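Local atomic coordinates of putative PAS/PAC sensor protein (Nakamurella multipartita DSM 44233, PDB entry 6HMJ), a protein that acts as a blue-light receptor, holding flavin mononucleotide in a light-oxygen-voltage sensor domain and mediating RNA binding and translational regulation. Residues R173-G178 / T201-P206; P191-L196 / V354-Q359. All coordinates share one frame; numbering follows the deposited sequence.

Interaction 1: R173-G178 / T201-P206; sequences RDLATG and TDMGCP
Met-203 reaches from the end of helix 192-202 to the side of helix 172-185, where it meets Leu-175 and Gly-178, residues almost one helical turn apart. Its CB points toward that helix, but neither CB nor CG makes a close contact there; they carry the sulfur across. The first torsion, chi1 -74°, sets CG beside the backbone N and anti to the carbonyl carbon, and the chain runs on extended to SD. The sulfur lies against Gly-178, which has no side chain and offers it bare backbone, with Met-203 SD 3.4 Å from Gly-178 C and 3.5 Å from Gly-178 CA. At chi3 (-61°) the chain bends and turns its methyl to Leu-175, bringing Met-203 CE within 3.6 Å of Leu-175 CD1. The two side chains cross at about a right angle. Were Met-203 replaced by an alanine, the backbone of Gly-178 would probably lose its sulfur cover and Leu-175 CD1 one of its apolar neighbours.

No hydrogen bond joins the segments. Leu-175 also packs on His-164 and Ser-165 of helix 154-167, as Cys-205 does on His-164, which sets the contact beside a third helix. With a positive phi (111°) at Gly-204 and two bonds back into the last turn, one of them from Gly-204 N to Thr-201 O (3.0 Å), helix 192-202 ends in a Schellman motif; the methionine just ahead of that glycine packs against helix 172-185, whose residues 173-178 belong to the ANTAR domain.

Interaction 2: P191-L196 / V354-Q359; sequences PLRRRL and VERDQQ
Arg-193 and Glu-355 have the CA atoms nearest each other across the contact, 6.2 Å apart, and the axes of the short segments 192-196 and 354-359 come within 9.5 Å, their N-to-C directions 52° apart. Both residues point their CB toward the opposing helix, and Arg-193 CB lies 3.9 Å from Glu-355 CB. Glu-355 CG, anti to its own backbone N, reaches 3.5 Å from Arg-193 O; the chain then bends at chi2 (70°), and the carboxylate goes on to a hydrogen bond with Ser-197.

Beyond the beta carbons, Arg-193 stretches out alongside Arg-356, both extended and pointing the same way. The Arg-193 guanidinium has the aliphatic part of Arg-356 over one face, NH1 being 3.5 Å from Arg-356 CB and 3.7 Å from Arg-356 CD. The two guanidinium planes are inclined by 34°. Their like charges come close, with Arg-193 NH2 4.4 Å from Arg-356 NE, but carbonyl oxygens take up the N-H groups: Ala-149 O receives Arg-193 NE, while Phe-150 O and Asp-151 O receive Arg-356 NE and NH2. Those acceptors lie at and just past the C-terminal end of helix 114-149, whose dipole would probably favour the positive charges. A glycerol, likely from crystallisation, also bonds Arg-193 NH2.

At the start of helix 192-202, Leu-192 and Leu-196 pack on Ala-149 of helix 114-149 and, respectively, on Leu-183 and Met-179 of helix 172-185; Arg-195 forms a salt bridge with Asp-151 of the second subunit, and helix 351-372 leans through Val-354 and Gln-358 on Trp-325 of strand 323-334.

Overall arrangement
Helix 192-202 serves both contacts: its first turns meet helix 351-372 in interaction 2, and the methionine just past its C-terminal end meets helix 172-185 in interaction 1. The centres lie 15 Å apart and the nearest atoms about 5 Å, without touching. His-164 of helix 154-167 relates them further, since Leu-175 and Cys-205 pack on it and Gln-359 hydrogen-bonds to it. Interaction 2 faces the flavin domain, the side chain of Arg-194 lying about 11 Å from that of the FMN-binding Asn-316, whereas interaction 1 lies away from the known flavin-binding residues. The shared helix thus joins the two contacts physically.

Interaction 1: R173-G178 / T201-P206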
ATOM      1  N   ARG A 173       3.978  -0.854 -12.137  1.00 69.73           N
ATOM      2  CA  ARG A 173       4.240   0.255 -11.226  1.00 71.68           C
ATOM      3  C   ARG A 173       3.180   1.342 -11.364  1.00 70.24           C
ATOM      4  O   ARG A 173       2.778   1.954 -10.368  1.00 68.79           O
ATOM      5  CB  ARG A 173       5.635   0.829 -11.470  1.00 75.67           C
ATOM      6  CG  ARG A 173       5.857   1.408 -12.854  1.00 80.19           C
ATOM      7  CD  ARG A 173       7.288   1.892 -13.012  1.00 85.18           C
ATOM      8  NE  ARG A 173       7.527   2.499 -14.320  1.00 89.84           N
ATOM      9  CZ  ARG A 173       7.927   1.837 -15.404  1.00 92.36           C
ATOM     10  NH1 ARG A 173       8.139   0.528 -15.357  1.00 92.81           N
ATOM     11  NH2 ARG A 173       8.113   2.491 -16.542  1.00 93.78           N
ATOM     12  N   ASP A 174       2.707   1.590 -12.588  1.00 70.15           N
ATOM     13  CA  ASP A 174       1.648   2.576 -12.778  1.00 71.18           C
ATOM     14  C   ASP A 174       0.342   2.099 -12.160  1.00 69.08           C
ATOM     15  O   ASP A 174      -0.379   2.884 -11.534  1.00 69.29           O
ATOM     16  CB  ASP A 174       1.455   2.866 -14.266  1.00 72.97           C
ATOM     17  CG  ASP A 174       2.680   3.476 -14.900  1.00 73.50           C
ATOM     18  OD1 ASP A 174       3.397   4.222 -14.202  1.00 73.30           O
ATOM     19  OD2 ASP A 174       2.919   3.218 -16.098  1.00 74.07           O
ATOM     20  N   LEU A 175       0.021   0.815 -12.326  1.00 67.58           N
ATOM     21  CA  LEU A 175      -1.157   0.257 -11.674  1.00 64.81           C
ATOM     22  C   LEU A 175      -1.067   0.428 -10.163  1.00 64.66           C
ATOM     23  O   LEU A 175      -2.020   0.879  -9.517  1.00 66.89           O
ATOM     24  CB  LEU A 175      -1.304  -1.222 -12.033  1.00 63.32           C
ATOM     25  CG  LEU A 175      -2.549  -1.908 -11.457  1.00 63.15           C
ATOM     26  CD1 LEU A 175      -3.758  -1.646 -12.349  1.00 64.04           C
ATOM     27  CD2 LEU A 175      -2.321  -3.401 -11.262  1.00 62.49           C
ATOM     28  N   ALA A 176       0.079   0.063  -9.581  1.00 61.96           N
ATOM     29  CA  ALA A 176       0.253   0.161  -8.137  1.00 63.26           C
ATOM     30  C   ALA A 176      -0.022   1.574  -7.642  1.00 64.03           C
ATOM     31  O   ALA A 176      -0.756   1.773  -6.668  1.00 64.77           O
ATOM     32  CB  ALA A 176       1.666  -0.279  -7.751  1.00 65.00           C
ATOM     33  N   THR A 177       0.561   2.576  -8.302  1.00 65.43           N
ATOM     34  CA  THR A 177       0.313   3.957  -7.905  1.00 66.41           C
ATOM     35  C   THR A 177      -1.155   4.322  -8.070  1.00 67.17           C
ATOM     36  O   THR A 177      -1.741   4.981  -7.203  1.00 67.52           O
ATOM     37  CB  THR A 177       1.190   4.906  -8.722  1.00 66.80           C
ATOM     38  OG1 THR A 177       2.561   4.722  -8.356  1.00 67.11           O
ATOM     39  CG2 THR A 177       0.794   6.357  -8.468  1.00 67.75           C
ATOM     40  N   GLY A 178      -1.769   3.899  -9.176  1.00 66.49           N
ATOM     41  CA  GLY A 178      -3.171   4.209  -9.392  1.00 66.28           C
ATOM     42  C   GLY A 178      -4.075   3.576  -8.354  1.00 65.66           C
ATOM     43  O   GLY A 178      -5.056   4.184  -7.919  1.00 66.43           O
ATOM     44  N   THR A 201     -11.569  -1.191 -11.778  1.00 67.08           N
ATOM     45  CA  THR A 201     -12.368  -0.958 -12.978  1.00 68.25           C
ATOM     46  C   THR A 201     -12.289   0.498 -13.420  1.00 69.55           C
ATOM     47  O   THR A 201     -12.293   0.784 -14.622  1.00 70.81           O
ATOM     48  CB  THR A 201     -13.818  -1.370 -12.739  1.00 68.63           C
ATOM     49  OG1 THR A 201     -14.373  -0.572 -11.690  1.00 71.07           O
ATOM     50  CG2 THR A 201     -13.892  -2.841 -12.356  1.00 66.69           C
ATOM     51  N   ASP A 202     -12.227   1.433 -12.468  1.00 69.07           N
ATOM     52  CA  ASP A 202     -12.040   2.834 -12.827  1.00 71.42           C
ATOM     53  C   ASP A 202     -10.733   3.060 -13.576  1.00 70.68           C
ATOM     54  O   ASP A 202     -10.614   4.045 -14.312  1.00 72.56           O
ATOM     55  CB  ASP A 202     -12.066   3.719 -11.579  1.00 72.27           C
ATOM     56  CG  ASP A 202     -13.461   3.909 -11.021  1.00 74.68           C
ATOM     57  OD1 ASP A 202     -14.443   3.514 -11.687  1.00 75.02           O
ATOM     58  OD2 ASP A 202     -13.570   4.464  -9.909  1.00 75.69           O
ATOM     59  N   MET A 203      -9.752   2.177 -13.397  1.00 69.57           N
ATOM     60  CA  MET A 203      -8.467   2.280 -14.073  1.00 69.75           C
ATOM     61  C   MET A 203      -8.428   1.529 -15.398  1.00 69.66           C
ATOM     62  O   MET A 203      -7.370   1.482 -16.034  1.00 70.60           O
ATOM     63  CB  MET A 203      -7.351   1.760 -13.163  1.00 69.26           C
ATOM     64  CG  MET A 203      -7.003   2.696 -12.021  1.00 71.26           C
ATOM     65  SD  MET A 203      -5.494   2.206 -11.171  1.00 71.17           S
ATOM     66  CE  MET A 203      -5.953   0.585 -10.571  1.00 69.57           C
ATOM     67  N   GLY A 204      -9.541   0.939 -15.824  1.00 68.71           N
ATOM     68  CA  GLY A 204      -9.624   0.269 -17.106  1.00 70.41           C
ATOM     69  C   GLY A 204      -9.763  -1.235 -17.030  1.00 70.96           C
ATOM     70  O   GLY A 204     -10.030  -1.864 -18.062  1.00 72.23           O
ATOM     71  N   CYS A 205      -9.600  -1.836 -15.855  1.00 70.01           N
ATOM     72  CA  CYS A 205      -9.824  -3.267 -15.737  1.00 68.71           C
ATOM     73  C   CYS A 205     -11.289  -3.580 -16.035  1.00 71.36           C
ATOM     74  O   CYS A 205     -12.179  -2.782 -15.725  1.00 72.93           O
ATOM     75  CB  CYS A 205      -9.451  -3.758 -14.341  1.00 65.52           C
ATOM     76  SG  CYS A 205      -7.733  -3.445 -13.877  1.00 64.06           S
ATOM     77  N   PRO A 206     -11.574  -4.729 -16.643  1.00 72.50           N
ATOM     78  CA  PRO A 206     -12.966  -5.043 -16.985  1.00 73.64           C
ATOM     79  C   PRO A 206     -13.819  -5.222 -15.740  1.00 72.78           C
ATOM     80  O   PRO A 206     -13.332  -5.580 -14.664  1.00 70.83           O
ATOM     81  CB  PRO A 206     -12.860  -6.346 -17.786  1.00 74.42           C
ATOM     82  CG  PRO A 206     -11.541  -6.935 -17.420  1.00 74.09           C
ATOM     83  CD  PRO A 206     -10.642  -5.811 -17.012  1.00 73.48           C
TER

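Interaction 2: P191-L196 / V354-Q359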
ATOM      1  N   PRO A 191     -17.807  -1.103   1.586  1.00 71.79           N
ATOM      2  CA  PRO A 191     -16.919  -2.103   2.186  1.00 69.28           C
ATOM      3  C   PRO A 191     -15.697  -2.313   1.303  1.00 67.25           C
ATOM      4  O   PRO A 191     -15.745  -2.129   0.084  1.00 67.22           O
ATOM      5  CB  PRO A 191     -17.795  -3.356   2.287  1.00 68.16           C
ATOM      6  CG  PRO A 191     -18.884  -3.157   1.293  1.00 68.54           C
ATOM      7  CD  PRO A 191     -19.117  -1.676   1.221  1.00 70.78           C
ATOM      8  N   LEU A 192     -14.591  -2.707   1.937  1.00 64.73           N
ATOM      9  CA  LEU A 192     -13.275  -2.553   1.320  1.00 62.72           C
ATOM     10  C   LEU A 192     -13.176  -3.268  -0.024  1.00 59.44           C
ATOM     11  O   LEU A 192     -12.693  -2.692  -1.007  1.00 59.51           O
ATOM     12  CB  LEU A 192     -12.193  -3.059   2.277  1.00 63.44           C
ATOM     13  CG  LEU A 192     -10.757  -3.010   1.750  1.00 62.49           C
ATOM     14  CD1 LEU A 192     -10.403  -1.612   1.271  1.00 62.77           C
ATOM     15  CD2 LEU A 192      -9.781  -3.469   2.823  1.00 62.90           C
ATOM     16  N   ARG A 193     -13.614  -4.526  -0.095  1.00 56.35           N
ATOM     17  CA  ARG A 193     -13.407  -5.293  -1.322  1.00 54.72           C
ATOM     18  C   ARG A 193     -14.201  -4.709  -2.484  1.00 56.98           C
ATOM     19  O   ARG A 193     -13.685  -4.602  -3.603  1.00 58.08           O
ATOM     20  CB  ARG A 193     -13.772  -6.757  -1.096  1.00 52.03           C
ATOM     21  CG  ARG A 193     -12.876  -7.430  -0.088  1.00 52.13           C
ATOM     22  CD  ARG A 193     -13.313  -8.845   0.222  1.00 51.77           C
ATOM     23  NE  ARG A 193     -12.437  -9.457   1.219  1.00 51.92           N
ATOM     24  CZ  ARG A 193     -12.674 -10.619   1.814  1.00 52.28           C
ATOM     25  NH1 ARG A 193     -13.770 -11.312   1.522  1.00 52.53           N
ATOM     26  NH2 ARG A 193     -11.814 -11.088   2.707  1.00 52.96           N
ATOM     27  N   ARG A 194     -15.459  -4.332  -2.243  1.00 57.55           N
ATOM     28  CA  ARG A 194     -16.214  -3.598  -3.253  1.00 57.93           C
ATOM     29  C   ARG A 194     -15.499  -2.304  -3.616  1.00 56.14           C
ATOM     30  O   ARG A 194     -15.365  -1.965  -4.796  1.00 54.91           O
ATOM     31  CB  ARG A 194     -17.625  -3.311  -2.729  1.00 61.11           C
ATOM     32  CG  ARG A 194     -18.503  -2.406  -3.594  1.00 64.34           C
ATOM     33  CD  ARG A 194     -19.066  -3.138  -4.802  1.00 66.23           C
ATOM     34  NE  ARG A 194     -20.045  -2.318  -5.514  1.00 69.43           N
ATOM     35  CZ  ARG A 194     -21.275  -2.072  -5.069  1.00 71.32           C
ATOM     36  NH1 ARG A 194     -21.682  -2.574  -3.909  1.00 71.07           N
ATOM     37  NH2 ARG A 194     -22.100  -1.316  -5.781  1.00 73.25           N
ATOM     38  N   ARG A 195     -15.024  -1.578  -2.604  1.00 56.66           N
ATOM     39  CA  ARG A 195     -14.327  -0.317  -2.833  1.00 60.86           C
ATOM     40  C   ARG A 195     -13.114  -0.508  -3.736  1.00 63.35           C
ATOM     41  O   ARG A 195     -12.912   0.245  -4.697  1.00 63.87           O
ATOM     42  CB  ARG A 195     -13.910   0.268  -1.484  1.00 61.82           C
ATOM     43  CG  ARG A 195     -13.580   1.740  -1.487  1.00 63.60           C
ATOM     44  CD  ARG A 195     -12.977   2.136  -0.153  1.00 64.60           C
ATOM     45  NE  ARG A 195     -13.722   1.552   0.961  1.00 64.65           N
ATOM     46  CZ  ARG A 195     -13.215   1.300   2.165  1.00 65.59           C
ATOM     47  NH1 ARG A 195     -11.944   1.573   2.434  1.00 66.83           N
ATOM     48  NH2 ARG A 195     -13.983   0.765   3.103  1.00 65.69           N
ATOM     49  N   LEU A 196     -12.286  -1.511  -3.437  1.00 63.54           N
ATOM     50  CA  LEU A 196     -11.073  -1.731  -4.218  1.00 63.57           C
ATOM     51  C   LEU A 196     -11.402  -2.208  -5.628  1.00 61.68           C
ATOM     52  O   LEU A 196     -10.728  -1.826  -6.590  1.00 60.81           O
ATOM     53  CB  LEU A 196     -10.178  -2.739  -3.499  1.00 63.88           C
ATOM     54  CG  LEU A 196      -8.747  -2.919  -4.002  1.00 65.47           C
ATOM     55  CD1 LEU A 196      -8.005  -1.596  -4.079  1.00 66.92           C
ATOM     56  CD2 LEU A 196      -8.018  -3.890  -3.088  1.00 66.05           C
ATOM     57  N   VAL A 354     -18.199 -12.614  -2.292  1.00 51.33           N
ATOM     58  CA  VAL A 354     -18.226 -12.820  -3.737  1.00 51.64           C
ATOM     59  C   VAL A 354     -17.093 -12.053  -4.405  1.00 51.88           C
ATOM     60  O   VAL A 354     -16.465 -12.541  -5.351  1.00 49.55           O
ATOM     61  CB  VAL A 354     -19.597 -12.413  -4.311  1.00 50.55           C
ATOM     62  CG1 VAL A 354     -19.513 -12.213  -5.823  1.00 51.17           C
ATOM     63  CG2 VAL A 354     -20.644 -13.462  -3.969  1.00 49.43           C
ATOM     64  N   GLU A 355     -16.823 -10.834  -3.932  1.00 55.61           N
ATOM     65  CA  GLU A 355     -15.748 -10.038  -4.514  1.00 58.62           C
ATOM     66  C   GLU A 355     -14.407 -10.750  -4.380  1.00 58.86           C
ATOM     67  O   GLU A 355     -13.592 -10.736  -5.312  1.00 58.84           O
ATOM     68  CB  GLU A 355     -15.699  -8.663  -3.849  1.00 61.71           C
ATOM     69  CG  GLU A 355     -15.131  -7.572  -4.740  1.00 65.44           C
ATOM     70  CD  GLU A 355     -16.055  -7.220  -5.884  1.00 65.07           C
ATOM     71  OE1 GLU A 355     -17.204  -6.817  -5.614  1.00 63.87           O
ATOM     72  OE2 GLU A 355     -15.630  -7.358  -7.050  1.00 66.91           O
ATOM     73  N   ARG A 356     -14.157 -11.375  -3.227  1.00 56.31           N
ATOM     74  CA  ARG A 356     -12.939 -12.160  -3.059  1.00 56.61           C
ATOM     75  C   ARG A 356     -12.951 -13.386  -3.962  1.00 56.61           C
ATOM     76  O   ARG A 356     -11.972 -13.662  -4.665  1.00 58.24           O
ATOM     77  CB  ARG A 356     -12.777 -12.578  -1.599  1.00 58.22           C
ATOM     78  CG  ARG A 356     -11.549 -13.446  -1.337  1.00 59.77           C
ATOM     79  CD  ARG A 356     -11.448 -13.833   0.128  1.00 60.27           C
ATOM     80  NE  ARG A 356     -10.214 -14.555   0.429  1.00 61.34           N
ATOM     81  CZ  ARG A 356     -10.107 -15.881   0.487  1.00 62.09           C
ATOM     82  NH1 ARG A 356     -11.159 -16.657   0.263  1.00 60.75           N
ATOM     83  NH2 ARG A 356      -8.936 -16.434   0.772  1.00 64.41           N
ATOM     84  N   ASP A 357     -14.053 -14.140  -3.953  1.00 55.45           N
ATOM     85  CA  ASP A 357     -14.145 -15.325  -4.797  1.00 57.42           C
ATOM     86  C   ASP A 357     -13.837 -15.003  -6.254  1.00 56.97           C
ATOM     87  O   ASP A 357     -13.254 -15.830  -6.963  1.00 56.61           O
ATOM     88  CB  ASP A 357     -15.540 -15.947  -4.683  1.00 58.32           C
ATOM     89  CG  ASP A 357     -15.852 -16.434  -3.276  1.00 59.86           C
ATOM     90  OD1 ASP A 357     -14.905 -16.753  -2.526  1.00 60.78           O
ATOM     91  OD2 ASP A 357     -17.047 -16.505  -2.924  1.00 59.42           O
ATOM     92  N   GLN A 358     -14.220 -13.810  -6.720  1.00 56.56           N
ATOM     93  CA  GLN A 358     -14.010 -13.465  -8.121  1.00 56.50           C
ATOM     94  C   GLN A 358     -12.535 -13.222  -8.418  1.00 56.09           C
ATOM     95  O   GLN A 358     -12.030 -13.649  -9.461  1.00 56.52           O
ATOM     96  CB  GLN A 358     -14.856 -12.246  -8.493  1.00 57.03           C
ATOM     97  CG  GLN A 358     -16.320 -12.579  -8.730  1.00 57.51           C
ATOM     98  CD  GLN A 358     -17.144 -11.374  -9.142  1.00 58.82           C
ATOM     99  OE1 GLN A 358     -16.860 -10.245  -8.747  1.00 60.66           O
ATOM    100  NE2 GLN A 358     -18.167 -11.611  -9.955  1.00 58.50           N
ATOM    101  N   GLN A 359     -11.823 -12.545  -7.512  1.00 55.11           N
ATOM    102  CA  GLN A 359     -10.379 -12.410  -7.678  1.00 54.61           C
ATOM    103  C   GLN A 359      -9.715 -13.781  -7.663  1.00 55.64           C
ATOM    104  O   GLN A 359      -8.871 -14.087  -8.513  1.00 57.44           O
ATOM    105  CB  GLN A 359      -9.794 -11.515  -6.584  1.00 54.34           C
ATOM    106  CG  GLN A 359     -10.384 -10.112  -6.525  1.00 56.20           C
ATOM    107  CD  GLN A 359     -10.013  -9.263  -7.728  1.00 58.87           C
ATOM    108  OE1 GLN A 359      -8.982  -9.484  -8.366  1.00 59.43           O
ATOM    109  NE2 GLN A 359     -10.848  -8.277  -8.037  1.00 59.75           N
TER